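Local coordinates for protein Ral guanine nucleotide dissociation stimulator-like 2 (PDB 4JGW) that probably acts as a guanine nucleotide exchange factor for small G proteins and is a putative effector of Ras and Rap, at residues A81-F86 with R419-F423; T89-G94 with V137-R143; L100-E104 with F147-T151; T268-P274 with Q455-Q461. All coordinates share one frame; numbering follows the deposited sequence.

Contact 1 (A81-F86 with R419-F423); sequences ATHRAF and RRKEF
Arg419 reaches from its helix across Thr82, Ala85 and Phe86, and nearly every atom of its side chain finds a partner there. Its CB lies 3.5 Å from Thr82 OG1, a van der Waals contact; that hydroxyl bonds to the Ala78 carbonyl one turn back. CG and CD lie against both that oxygen and the Phe86 ring, with CD 3.7 Å from Phe86 CE2. A bend at chi2 (-54°) turns the chain along the ring, and NE comes within 3.3 Å of Phe86 CD2, which lies over one face of the guanidinium. The two planes are inclined by 30°, a slanted overlap in which the side chains run past each other in opposite directions. At the tip, NH1 lies 3.6 Å from Ala85 CB and donates to Glu422 OE1 at 2.8 Å. This salt bridge, within helix 416-436, meets the carboxylate on its syn side, while NH2 pairs with Asp407; two acids thus fix the rotation of the guanidinium. Farther along, Ala81 CB touches the edge of the Phe423 ring at CD1, 4.1 Å away. The contact joins the end of helix 75-82 and the turn after it, in the N-terminal Ras-GEF region, to helix 416-436 of the Ras-GEF domain; Phe86 also packs on helix 56-63, and Glu422 on helix 392-404.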
loop_
_atom_site.group_PDB
_atom_site.type_symbol
_atom_site.label_atom_id
_atom_site.label_comp_id
_atom_site.label_asym_id
_atom_site.label_seq_id
_atom_site.Cartn_x
_atom_site.Cartn_y
_atom_site.Cartn_z
ATOM N N ALA A 81 -6.169 -11.034 -2.439
ATOM C CA ALA A 81 -5.308 -9.953 -1.962
ATOM C C ALA A 81 -4.875 -10.112 -0.502
ATOM O O ALA A 81 -3.768 -9.718 -0.141
ATOM C CB ALA A 81 -5.981 -8.603 -2.169
ATOM N N THR A 82 -5.745 -10.689 0.326
ATOM C CA THR A 82 -5.507 -10.763 1.771
ATOM C C THR A 82 -5.082 -12.144 2.296
ATOM O O THR A 82 -4.774 -12.279 3.479
ATOM C CB THR A 82 -6.743 -10.294 2.584
ATOM O OG1 THR A 82 -7.849 -11.173 2.339
ATOM C CG2 THR A 82 -7.133 -8.862 2.225
ATOM N N HIS A 83 -5.058 -13.155 1.427
ATOM C CA HIS A 83 -4.874 -14.548 1.868
ATOM C C HIS A 83 -3.600 -14.821 2.677
ATOM O O HIS A 83 -3.600 -15.673 3.566
ATOM C CB HIS A 83 -5.006 -15.536 0.700
ATOM C CG HIS A 83 -3.800 -15.611 -0.182
ATOM N ND1 HIS A 83 -3.547 -14.694 -1.180
ATOM C CD2 HIS A 83 -2.786 -16.508 -0.230
ATOM C CE1 HIS A 83 -2.424 -15.017 -1.796
ATOM N NE2 HIS A 83 -1.943 -16.114 -1.240
ATOM N N ARG A 84 -2.531 -14.086 2.380
ATOM C CA ARG A 84 -1.248 -14.283 3.056
ATOM C C ARG A 84 -1.270 -13.845 4.520
ATOM O O ARG A 84 -0.322 -14.105 5.260
ATOM C CB ARG A 84 -0.120 -13.579 2.299
ATOM C CG ARG A 84 0.220 -14.230 0.977
ATOM C CD ARG A 84 1.568 -13.768 0.463
ATOM N NE ARG A 84 2.102 -14.714 -0.513
ATOM C CZ ARG A 84 3.382 -14.809 -0.853
ATOM N NH1 ARG A 84 4.288 -14.014 -0.296
ATOM N NH2 ARG A 84 3.757 -15.711 -1.751
ATOM N N ALA A 85 -2.354 -13.188 4.930
ATOM C CA ALA A 85 -2.524 -12.766 6.317
ATOM C C ALA A 85 -3.005 -13.901 7.224
ATOM O O ALA A 85 -2.751 -13.878 8.431
ATOM C CB ALA A 85 -3.472 -11.576 6.402
ATOM N N PHE A 86 -3.694 -14.886 6.645
ATOM C CA PHE A 86 -4.273 -15.993 7.426
ATOM C C PHE A 86 -3.924 -17.393 6.909
ATOM O O PHE A 86 -4.060 -18.378 7.637
ATOM C CB PHE A 86 -5.797 -15.830 7.579
ATOM C CG PHE A 86 -6.542 -15.702 6.273
ATOM C CD1 PHE A 86 -7.043 -16.826 5.626
ATOM C CD2 PHE A 86 -6.760 -14.450 5.699
ATOM C CE1 PHE A 86 -7.737 -16.709 4.422
ATOM C CE2 PHE A 86 -7.454 -14.323 4.497
ATOM C CZ PHE A 86 -7.944 -15.454 3.860
ATOM N N ARG A 419 -11.495 -9.164 6.255
ATOM C CA ARG A 419 -10.748 -9.170 4.994
ATOM C C ARG A 419 -11.344 -8.227 3.947
ATOM O O ARG A 419 -10.616 -7.679 3.115
ATOM C CB ARG A 419 -10.629 -10.594 4.434
ATOM C CG ARG A 419 -10.061 -11.621 5.416
ATOM C CD ARG A 419 -8.722 -11.178 5.994
ATOM N NE ARG A 419 -8.362 -11.928 7.195
ATOM C CZ ARG A 419 -7.368 -11.602 8.020
ATOM N NH1 ARG A 419 -6.624 -10.527 7.788
ATOM N NH2 ARG A 419 -7.120 -12.350 9.084
ATOM N N ARG A 420 -12.664 -8.045 3.997
ATOM C CA ARG A 420 -13.355 -7.101 3.117
ATOM C C ARG A 420 -12.970 -5.669 3.458
ATOM O O ARG A 420 -12.727 -4.853 2.565
ATOM C CB ARG A 420 -14.873 -7.264 3.230
ATOM C CG ARG A 420 -15.419 -8.493 2.541
ATOM C CD ARG A 420 -16.935 -8.569 2.647
ATOM N NE ARG A 420 -17.386 -9.926 2.360
ATOM C CZ ARG A 420 -17.716 -10.377 1.156
ATOM N NH1 ARG A 420 -17.679 -9.571 0.098
ATOM N NH2 ARG A 420 -18.093 -11.640 1.014
ATOM N N LYS A 421 -12.928 -5.378 4.759
ATOM C CA LYS A 421 -12.548 -4.065 5.268
ATOM C C LYS A 421 -11.083 -3.771 4.957
ATOM O O LYS A 421 -10.712 -2.624 4.700
ATOM C CB LYS A 421 -12.796 -3.981 6.777
ATOM C CG LYS A 421 -14.256 -4.128 7.184
ATOM C CD LYS A 421 -14.419 -4.043 8.693
ATOM C CE LYS A 421 -15.825 -4.447 9.119
ATOM N NZ LYS A 421 -16.068 -4.158 10.559
ATOM N N GLU A 422 -10.262 -4.817 4.974
ATOM C CA GLU A 422 -8.864 -4.709 4.576
ATOM C C GLU A 422 -8.735 -4.423 3.080
ATOM O O GLU A 422 -7.991 -3.524 2.682
ATOM C CB GLU A 422 -8.088 -5.968 4.972
ATOM C CG GLU A 422 -7.721 -5.999 6.452
ATOM C CD GLU A 422 -7.044 -7.282 6.885
ATOM O OE1 GLU A 422 -7.248 -8.327 6.237
ATOM O OE2 GLU A 422 -6.303 -7.246 7.888
ATOM N N PHE A 423 -9.476 -5.170 2.263
ATOM C CA PHE A 423 -9.480 -4.954 0.814
ATOM C C PHE A 423 -9.931 -3.542 0.433
ATOM O O PHE A 423 -9.370 -2.944 -0.478
ATOM C CB PHE A 423 -10.325 -6.010 0.086
ATOM C CG PHE A 423 -10.370 -5.825 -1.414
ATOM C CD1 PHE A 423 -9.262 -6.132 -2.202
ATOM C CD2 PHE A 423 -11.516 -5.334 -2.033
ATOM C CE1 PHE A 423 -9.298 -5.955 -3.581
ATOM C CE2 PHE A 423 -11.567 -5.158 -3.415
ATOM C CZ PHE A 423 -10.456 -5.467 -4.192
#

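Contact 2 (T89-G94 with V137-R143); sequences TPALFG and VKGQLDR
The Phe93 ring receives Gln140 CB over one face, offset toward the rim, while Val137 CB and Leu141 CA approach it obliquely. Gln140 CB stands 4.1 Å from the ring centroid and 23° off the normal, a CH-pi contact, and the Gln140 amide plane is nearly parallel to the ring. Phe93 CG is anti to the backbone N, which carries the ring toward helix 138-151, where CD1 comes 3.8 Å from Val137 CB. Beyond CB the Gln140 chain bends at chi2 (86°): its CG lies against the helix backbone, 3.7 Å from Gly94 N, and its NE2 ends 3.1 Å from Pro90 O and 3.6 Å from Pro90 CB. Val137, at the N-cap position of the second helix, uses its CG1 branch to touch Thr89 CG2 at 3.9 Å and also Pro90 CA. At the other end, the extended Arg143 chain brings NH1 near Gly94 O in poor geometry, whereas its NH2 forms a salt bridge with Asp98 one turn farther along. The axes of the two short segments run nearly parallel, 9.3 Å apart at an angle of 15°. Helix 108-128, which lies between them in sequence, covers Phe93 with Leu122 and Thr89 with Trp125.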
loop_
_atom_site.group_PDB
_atom_site.type_symbol
_atom_site.label_atom_id
_atom_site.label_comp_id
_atom_site.label_asym_id
_atom_site.label_seq_id
_atom_site.Cartn_x
_atom_site.Cartn_y
_atom_site.Cartn_z
ATOM N N THR A 89 0.158 -18.891 0.076
ATOM C CA THR A 89 -0.034 -19.094 -1.360
ATOM C C THR A 89 0.003 -20.573 -1.780
ATOM O O THR A 89 -0.879 -21.010 -2.521
ATOM C CB THR A 89 0.958 -18.234 -2.191
ATOM O OG1 THR A 89 0.662 -16.849 -1.988
ATOM C CG2 THR A 89 0.866 -18.549 -3.677
ATOM N N PRO A 90 1.007 -21.349 -1.307
ATOM C CA PRO A 90 0.976 -22.775 -1.652
ATOM C C PRO A 90 -0.195 -23.522 -1.005
ATOM O O PRO A 90 -0.727 -24.460 -1.600
ATOM C CB PRO A 90 2.318 -23.303 -1.128
ATOM C CG PRO A 90 2.768 -22.308 -0.122
ATOM C CD PRO A 90 2.242 -20.989 -0.582
ATOM N N ALA A 91 -0.589 -23.098 0.195
ATOM C CA ALA A 91 -1.727 -23.696 0.894
ATOM C C ALA A 91 -3.044 -23.445 0.158
ATOM O O ALA A 91 -3.865 -24.356 0.025
ATOM C CB ALA A 91 -1.804 -23.183 2.326
ATOM N N LEU A 92 -3.232 -22.218 -0.325
ATOM C CA LEU A 92 -4.436 -21.849 -1.075
ATOM C C LEU A 92 -4.482 -22.527 -2.444
ATOM O O LEU A 92 -5.529 -23.030 -2.857
ATOM C CB LEU A 92 -4.538 -20.323 -1.222
ATOM C CG LEU A 92 -5.792 -19.725 -1.871
ATOM C CD1 LEU A 92 -7.053 -20.080 -1.092
ATOM C CD2 LEU A 92 -5.655 -18.216 -2.001
ATOM N N PHE A 93 -3.341 -22.527 -3.135
ATOM C CA PHE A 93 -3.181 -23.208 -4.419
ATOM C C PHE A 93 -3.491 -24.699 -4.272
ATOM O O PHE A 93 -4.167 -25.285 -5.121
ATOM C CB PHE A 93 -1.748 -23.022 -4.929
ATOM C CG PHE A 93 -1.592 -23.144 -6.425
ATOM C CD1 PHE A 93 -0.431 -22.685 -7.040
ATOM C CD2 PHE A 93 -2.587 -23.707 -7.221
ATOM C CE1 PHE A 93 -0.259 -22.793 -8.419
ATOM C CE2 PHE A 93 -2.426 -23.815 -8.599
ATOM C CZ PHE A 93 -1.259 -23.356 -9.198
ATOM N N GLY A 94 -2.991 -25.301 -3.193
ATOM C CA GLY A 94 -3.226 -26.714 -2.895
ATOM C C GLY A 94 -4.692 -27.051 -2.687
ATOM O O GLY A 94 -5.173 -28.073 -3.179
ATOM N N VAL A 137 5.451 -23.111 -5.095
ATOM C CA VAL A 137 4.198 -23.641 -5.645
ATOM C C VAL A 137 4.426 -24.640 -6.789
ATOM O O VAL A 137 3.533 -24.870 -7.612
ATOM C CB VAL A 137 3.224 -22.509 -6.091
ATOM C CG1 VAL A 137 2.727 -21.725 -4.886
ATOM C CG2 VAL A 137 3.875 -21.581 -7.118
ATOM N N LYS A 138 5.618 -25.238 -6.818
ATOM C CA LYS A 138 6.003 -26.179 -7.873
ATOM C C LYS A 138 5.141 -27.443 -7.885
ATOM O O LYS A 138 4.650 -27.852 -8.940
ATOM C CB LYS A 138 7.485 -26.548 -7.750
ATOM N N GLY A 139 4.962 -28.048 -6.713
ATOM C CA GLY A 139 4.159 -29.262 -6.568
ATOM C C GLY A 139 2.687 -29.049 -6.876
ATOM O O GLY A 139 2.047 -29.905 -7.489
ATOM N N GLN A 140 2.158 -27.902 -6.452
ATOM C CA GLN A 140 0.764 -27.534 -6.705
ATOM C C GLN A 140 0.509 -27.240 -8.181
ATOM O O GLN A 140 -0.601 -27.443 -8.677
ATOM C CB GLN A 140 0.353 -26.332 -5.850
ATOM C CG GLN A 140 0.209 -26.629 -4.359
ATOM C CD GLN A 140 1.513 -26.509 -3.583
ATOM O OE1 GLN A 140 2.586 -26.318 -4.159
ATOM N NE2 GLN A 140 1.421 -26.619 -2.265
ATOM N N LEU A 141 1.543 -26.758 -8.872
ATOM C CA LEU A 141 1.477 -26.496 -10.309
ATOM C C LEU A 141 1.362 -27.810 -11.083
ATOM O O LEU A 141 0.530 -27.932 -11.986
ATOM C CB LEU A 141 2.710 -25.711 -10.773
ATOM C CG LEU A 141 2.586 -24.667 -11.890
ATOM C CD1 LEU A 141 3.870 -23.850 -11.981
ATOM C CD2 LEU A 141 2.249 -25.274 -13.248
ATOM N N ASP A 142 2.200 -28.783 -10.720
ATOM C CA ASP A 142 2.162 -30.126 -11.310
ATOM C C ASP A 142 0.835 -30.811 -10.991
ATOM O O ASP A 142 0.293 -31.549 -11.811
ATOM C CB ASP A 142 3.325 -30.984 -10.797
ATOM C CG ASP A 142 4.690 -30.360 -11.066
ATOM O OD1 ASP A 142 4.817 -29.550 -12.011
ATOM O OD2 ASP A 142 5.643 -30.690 -10.328
ATOM N N ARG A 143 0.327 -30.549 -9.789
ATOM C CA ARG A 143 -0.970 -31.036 -9.335
ATOM C C ARG A 143 -2.101 -30.487 -10.210
ATOM O O ARG A 143 -3.090 -31.176 -10.464
ATOM C CB ARG A 143 -1.184 -30.604 -7.886
ATOM C CG ARG A 143 -1.836 -31.627 -6.983
ATOM C CD ARG A 143 -2.055 -31.022 -5.608
ATOM N NE ARG A 143 -2.628 -31.966 -4.655
ATOM C CZ ARG A 143 -2.949 -31.665 -3.400
ATOM N NH1 ARG A 143 -2.765 -30.434 -2.933
ATOM N NH2 ARG A 143 -3.462 -32.596 -2.606
#

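Contact 3 (L100-E104 with F147-T151); sequences LEALE and FLLRT
Within the helical N-terminal Ras-GEF region, the C-terminal end of helix 89-101 and the turn after it meet the last turns of helix 138-151, with Phe147 in the middle and a salt bridge at the margin. Leu100 CB sits over one face of the Phe147 ring, 3.8 Å from its centroid and 15° off the normal, a CH-pi contact; both methyl groups of Leu100 reach the same ring. At the ring's edge lies Glu104 CG, 3.6 Å from Phe147 CE1, so the aliphatic part of the glutamate is packed before its carboxylate turns to Arg150. There the arginine grips side-on, with NE and NH2 both donating to Glu104 OE2. The NE bond is short and nearly straight (2.8 Å, 164°), lies in the guanidinium plane and uses the syn lone pair; the NH2 bond is longer, 3.2 Å, and a weak one runs from NH2 to OE1. A bend at chi3 (55°) folds the guanidinium back over Phe147 CA. Arg150 NH2 also donates to a water, 2.9 Å away, that in turn donates to Glu101 OE2, linking a second acid to the same nitrogen. Thr151 OG1 donates back to Phe147 O, and its CG2 packs on Glu104 CG. Helix 108-128 completes the surroundings, its Leu111 and Thr115 packing on Phe147 and its Thr114 on Leu103.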
loop_
_atom_site.group_PDB
_atom_site.type_symbol
_atom_site.label_atom_id
_atom_site.label_comp_id
_atom_site.label_asym_id
_atom_site.label_seq_id
_atom_site.Cartn_x
_atom_site.Cartn_y
_atom_site.Cartn_z
ATOM N N LEU A 100 -10.624 -29.274 -7.165
ATOM C CA LEU A 100 -10.723 -29.755 -8.542
ATOM C C LEU A 100 -10.608 -31.278 -8.628
ATOM O O LEU A 100 -11.298 -31.911 -9.431
ATOM C CB LEU A 100 -9.665 -29.088 -9.432
ATOM C CG LEU A 100 -9.797 -27.590 -9.737
ATOM C CD1 LEU A 100 -8.520 -27.062 -10.379
ATOM C CD2 LEU A 100 -11.007 -27.291 -10.620
ATOM N N GLU A 101 -9.741 -31.852 -7.795
ATOM C CA GLU A 101 -9.526 -33.302 -7.749
ATOM C C GLU A 101 -10.738 -34.061 -7.211
ATOM O O GLU A 101 -11.068 -35.138 -7.706
ATOM C CB GLU A 101 -8.288 -33.639 -6.914
ATOM C CG GLU A 101 -6.971 -33.423 -7.641
ATOM C CD GLU A 101 -5.773 -33.407 -6.706
ATOM O OE1 GLU A 101 -5.915 -33.787 -5.523
ATOM O OE2 GLU A 101 -4.679 -33.014 -7.160
ATOM N N ALA A 102 -11.395 -33.493 -6.202
ATOM C CA ALA A 102 -12.605 -34.085 -5.626
ATOM C C ALA A 102 -13.816 -33.901 -6.546
ATOM O O ALA A 102 -14.947 -34.242 -6.183
ATOM C CB ALA A 102 -12.884 -33.489 -4.254
ATOM N N LEU A 103 -13.562 -33.375 -7.742
ATOM C CA LEU A 103 -14.614 -33.038 -8.688
ATOM C C LEU A 103 -14.391 -33.720 -10.040
ATOM O O LEU A 103 -15.090 -33.430 -11.015
ATOM C CB LEU A 103 -14.685 -31.518 -8.851
ATOM C CG LEU A 103 -16.031 -30.834 -8.594
ATOM C CD1 LEU A 103 -16.440 -30.945 -7.131
ATOM C CD2 LEU A 103 -15.946 -29.380 -8.994
ATOM N N GLU A 104 -13.421 -34.631 -10.085
ATOM C CA GLU A 104 -13.092 -35.377 -11.301
ATOM C C GLU A 104 -14.132 -36.440 -11.666
ATOM O O GLU A 104 -14.262 -36.807 -12.836
ATOM C CB GLU A 104 -11.702 -36.012 -11.186
ATOM C CG GLU A 104 -10.561 -35.076 -11.562
ATOM C CD GLU A 104 -9.194 -35.704 -11.362
ATOM O OE1 GLU A 104 -8.764 -35.845 -10.197
ATOM O OE2 GLU A 104 -8.544 -36.048 -12.371
ATOM N N PHE A 147 -4.045 -32.544 -13.644
ATOM C CA PHE A 147 -5.505 -32.595 -13.558
ATOM C C PHE A 147 -6.161 -32.206 -14.882
ATOM O O PHE A 147 -7.162 -32.804 -15.285
ATOM C CB PHE A 147 -6.008 -31.697 -12.417
ATOM C CG PHE A 147 -7.433 -31.234 -12.583
ATOM C CD1 PHE A 147 -8.495 -32.043 -12.188
ATOM C CD2 PHE A 147 -7.713 -29.987 -13.136
ATOM C CE1 PHE A 147 -9.812 -31.618 -12.345
ATOM C CE2 PHE A 147 -9.027 -29.556 -13.298
ATOM C CZ PHE A 147 -10.077 -30.371 -12.901
ATOM N N LEU A 148 -5.589 -31.203 -15.545
ATOM C CA LEU A 148 -6.124 -30.670 -16.800
ATOM C C LEU A 148 -5.969 -31.643 -17.968
ATOM O O LEU A 148 -6.887 -31.799 -18.776
ATOM C CB LEU A 148 -5.467 -29.324 -17.136
ATOM C CG LEU A 148 -5.802 -28.131 -16.231
ATOM C CD1 LEU A 148 -4.707 -27.083 -16.289
ATOM C CD2 LEU A 148 -7.152 -27.520 -16.593
ATOM N N LEU A 149 -4.807 -32.289 -18.047
ATOM C CA LEU A 149 -4.524 -33.281 -19.088
ATOM C C LEU A 149 -5.299 -34.577 -18.858
ATOM O O LEU A 149 -5.680 -35.256 -19.811
ATOM C CB LEU A 149 -3.020 -33.570 -19.164
ATOM C CG LEU A 149 -2.130 -32.742 -20.104
ATOM C CD1 LEU A 149 -2.049 -31.269 -19.705
ATOM C CD2 LEU A 149 -0.734 -33.347 -20.161
ATOM N N ARG A 150 -5.525 -34.901 -17.587
ATOM C CA ARG A 150 -6.265 -36.094 -17.178
ATOM C C ARG A 150 -7.751 -35.981 -17.520
ATOM O O ARG A 150 -8.393 -36.977 -17.863
ATOM C CB ARG A 150 -6.093 -36.305 -15.676
ATOM C CG ARG A 150 -6.183 -37.741 -15.194
ATOM C CD ARG A 150 -5.427 -37.895 -13.878
ATOM N NE ARG A 150 -5.884 -36.944 -12.863
ATOM C CZ ARG A 150 -5.095 -36.356 -11.965
ATOM N NH1 ARG A 150 -3.790 -36.600 -11.945
ATOM N NH2 ARG A 150 -5.614 -35.507 -11.088
ATOM N N THR A 151 -8.288 -34.766 -17.421
ATOM C CA THR A 151 -9.693 -34.501 -17.735
ATOM C C THR A 151 -9.900 -34.116 -19.202
ATOM O O THR A 151 -11.029 -34.115 -19.698
ATOM C CB THR A 151 -10.294 -33.402 -16.820
ATOM O OG1 THR A 151 -9.451 -32.243 -16.835
ATOM C CG2 THR A 151 -10.435 -33.905 -15.389
HETATM O O HOH W 1 -3.982 -33.538 -9.628
#

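Contact 4 (T268-P274 with Q455-Q461); sequences TSIGEGP and QPLTEAQ
Ser269 makes the hydrogen bonds that join the two segments. Its backbone N donates to Gln455 O at 3.3 Å, and its carbonyl takes the side-chain amide of Gln455, NE2 to Ser269 O 2.7 Å, with the donor tilted 30° from the carbonyl plane. Gln455 thus engages both polar groups of the Ser269 backbone, one with its main chain and one with its extended side chain. The Ser269 hydroxyl, placed anti to its own N (chi1 -172°), donates to Gln461 OE1 at 3.0 Å. That oxygen also accepts from Thr458 N in a nearly straight bond, 2.9 Å and 177°, lying in the carbonyl plane of the amide. In return Gln461 N donates to Thr458 OG1, 3.3 Å away, which makes Thr458 and Gln461 a capping box at the start of helix 459-469, the last helix of the Ras-GEF domain in this chain. Strand 267-269, to which Ser269 belongs, pairs antiparallel with strand 277-279, and the loop between them runs past the Gln461 side chain of the capping box. Its far side brings Gly273 O within 2.8 Å of Gln461 NE2. Among the apolar contacts, Leu457 CD2 packs 3.9 Å from Ser269 CB, and the same side chain reaches Val277 of the partner strand. At the solvent-facing margin, Pro274 CB packs on Ala460 CB at 3.8 Å.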
loop_
_atom_site.group_PDB
_atom_site.type_symbol
_atom_site.label_atom_id
_atom_site.label_comp_id
_atom_site.label_asym_id
_atom_site.label_seq_id
_atom_site.Cartn_x
_atom_site.Cartn_y
_atom_site.Cartn_z
ATOM N N THR A 268 27.399 16.084 9.037
ATOM C CA THR A 268 27.572 14.873 8.245
ATOM C C THR A 268 27.914 13.704 9.166
ATOM O O THR A 268 28.885 13.762 9.926
ATOM C CB THR A 268 28.668 15.056 7.173
ATOM O OG1 THR A 268 28.357 16.197 6.363
ATOM C CG2 THR A 268 28.775 13.824 6.284
ATOM N N SER A 269 27.097 12.655 9.101
ATOM C CA SER A 269 27.309 11.452 9.903
ATOM C C SER A 269 28.430 10.615 9.297
ATOM O O SER A 269 28.259 10.008 8.239
ATOM C CB SER A 269 26.015 10.637 10.002
ATOM O OG SER A 269 26.142 9.570 10.927
ATOM N N ILE A 270 29.581 10.605 9.968
ATOM C CA ILE A 270 30.761 9.880 9.487
ATOM C C ILE A 270 30.913 8.507 10.147
ATOM O O ILE A 270 31.544 7.607 9.587
ATOM C CB ILE A 270 32.071 10.704 9.658
ATOM C CG1 ILE A 270 32.268 11.135 11.119
ATOM C CG2 ILE A 270 32.075 11.908 8.712
ATOM C CD1 ILE A 270 33.719 11.399 11.504
ATOM N N GLY A 271 30.333 8.361 11.335
ATOM C CA GLY A 271 30.358 7.100 12.070
ATOM C C GLY A 271 28.960 6.627 12.409
ATOM O O GLY A 271 27.991 7.019 11.757
ATOM N N GLU A 272 28.857 5.790 13.439
ATOM C CA GLU A 272 27.572 5.225 13.854
ATOM C C GLU A 272 27.180 5.642 15.272
ATOM O O GLU A 272 25.996 5.636 15.622
ATOM C CB GLU A 272 27.593 3.698 13.742
ATOM C CG GLU A 272 27.850 3.180 12.329
ATOM C CD GLU A 272 27.856 1.665 12.242
ATOM O OE1 GLU A 272 28.165 0.999 13.257
ATOM O OE2 GLU A 272 27.558 1.137 11.147
ATOM N N GLY A 273 28.178 6.000 16.077
ATOM C CA GLY A 273 27.956 6.437 17.454
ATOM C C GLY A 273 27.339 7.823 17.540
ATOM O O GLY A 273 27.338 8.560 16.551
ATOM N N PRO A 274 26.816 8.192 18.726
ATOM C CA PRO A 274 26.158 9.485 18.941
ATOM C C PRO A 274 27.104 10.688 18.854
ATOM O O PRO A 274 26.639 11.828 18.776
ATOM C CB PRO A 274 25.597 9.367 20.367
ATOM C CG PRO A 274 25.629 7.908 20.691
ATOM C CD PRO A 274 26.807 7.374 19.952
ATOM N N GLN A 455 24.708 11.269 3.944
ATOM C CA GLN A 455 24.858 10.390 5.099
ATOM C C GLN A 455 24.115 10.995 6.292
ATOM O O GLN A 455 24.688 11.783 7.052
ATOM C CB GLN A 455 26.339 10.149 5.415
ATOM C CG GLN A 455 27.073 9.336 4.345
ATOM C CD GLN A 455 28.587 9.300 4.528
ATOM O OE1 GLN A 455 29.315 8.863 3.637
ATOM N NE2 GLN A 455 29.066 9.761 5.682
ATOM N N PRO A 456 22.829 10.632 6.449
ATOM C CA PRO A 456 21.930 11.224 7.441
ATOM C C PRO A 456 22.332 10.923 8.882
ATOM O O PRO A 456 22.883 9.858 9.167
ATOM C CB PRO A 456 20.581 10.574 7.121
ATOM C CG PRO A 456 20.930 9.282 6.473
ATOM C CD PRO A 456 22.166 9.561 5.680
ATOM N N LEU A 457 22.050 11.867 9.775
ATOM C CA LEU A 457 22.356 11.720 11.194
ATOM C C LEU A 457 21.340 10.824 11.888
ATOM O O LEU A 457 20.162 10.797 11.518
ATOM C CB LEU A 457 22.376 13.088 11.887
ATOM C CG LEU A 457 23.107 14.267 11.241
ATOM C CD1 LEU A 457 22.766 15.548 11.982
ATOM C CD2 LEU A 457 24.611 14.049 11.199
ATOM N N THR A 458 21.807 10.096 12.899
ATOM C CA THR A 458 20.931 9.309 13.760
ATOM C C THR A 458 20.194 10.249 14.714
ATOM O O THR A 458 20.565 11.418 14.849
ATOM C CB THR A 458 21.720 8.267 14.581
ATOM O OG1 THR A 458 22.585 8.940 15.503
ATOM C CG2 THR A 458 22.549 7.362 13.670
ATOM N N GLU A 459 19.156 9.733 15.371
ATOM C CA GLU A 459 18.363 10.509 16.327
ATOM C C GLU A 459 19.214 11.051 17.478
ATOM O O GLU A 459 18.966 12.153 17.978
ATOM C CB GLU A 459 17.200 9.677 16.879
ATOM C CG GLU A 459 16.169 9.242 15.837
ATOM C CD GLU A 459 16.459 7.875 15.221
ATOM O OE1 GLU A 459 17.639 7.458 15.171
ATOM O OE2 GLU A 459 15.494 7.214 14.780
ATOM N N ALA A 460 20.216 10.274 17.884
ATOM C CA ALA A 460 21.117 10.659 18.967
ATOM C C ALA A 460 22.090 11.761 18.544
ATOM O O ALA A 460 22.331 12.707 19.299
ATOM C CB ALA A 460 21.876 9.441 19.486
ATOM N N GLN A 461 22.637 11.628 17.336
ATOM C CA GLN A 461 23.606 12.587 16.796
ATOM C C GLN A 461 23.003 13.974 16.579
ATOM O O GLN A 461 23.628 14.986 16.903
ATOM C CB GLN A 461 24.200 12.068 15.483
ATOM C CG GLN A 461 25.179 10.918 15.652
ATOM C CD GLN A 461 25.521 10.230 14.341
ATOM O OE1 GLN A 461 24.659 10.027 13.485
ATOM N NE2 GLN A 461 26.785 9.860 14.184
#

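Contacts 2 and 3 lie at successive levels of one helix pair, 89-101 with 138-151, their centres about 14 Å apart, and a long, weak Arg143-Glu101 ion pair links them. Segment 81-86 comes before both in the chain and 419-423, on helix 416-436, after both, so contact 1 brackets them. Its centre is about 19 Å from that of contact 2, where His83 and Arg84 probably hydrogen-bond to Thr89. Contact 4 lies wholly within the Ras-GEF domain, its segments alternating along the chain with those of contact 1, and is centred about 61 Å from contact 3 on the opposite side of the chain's centre. Of the four, only contact 1 bridges the N-terminal Ras-GEF region and the Ras-GEF domain.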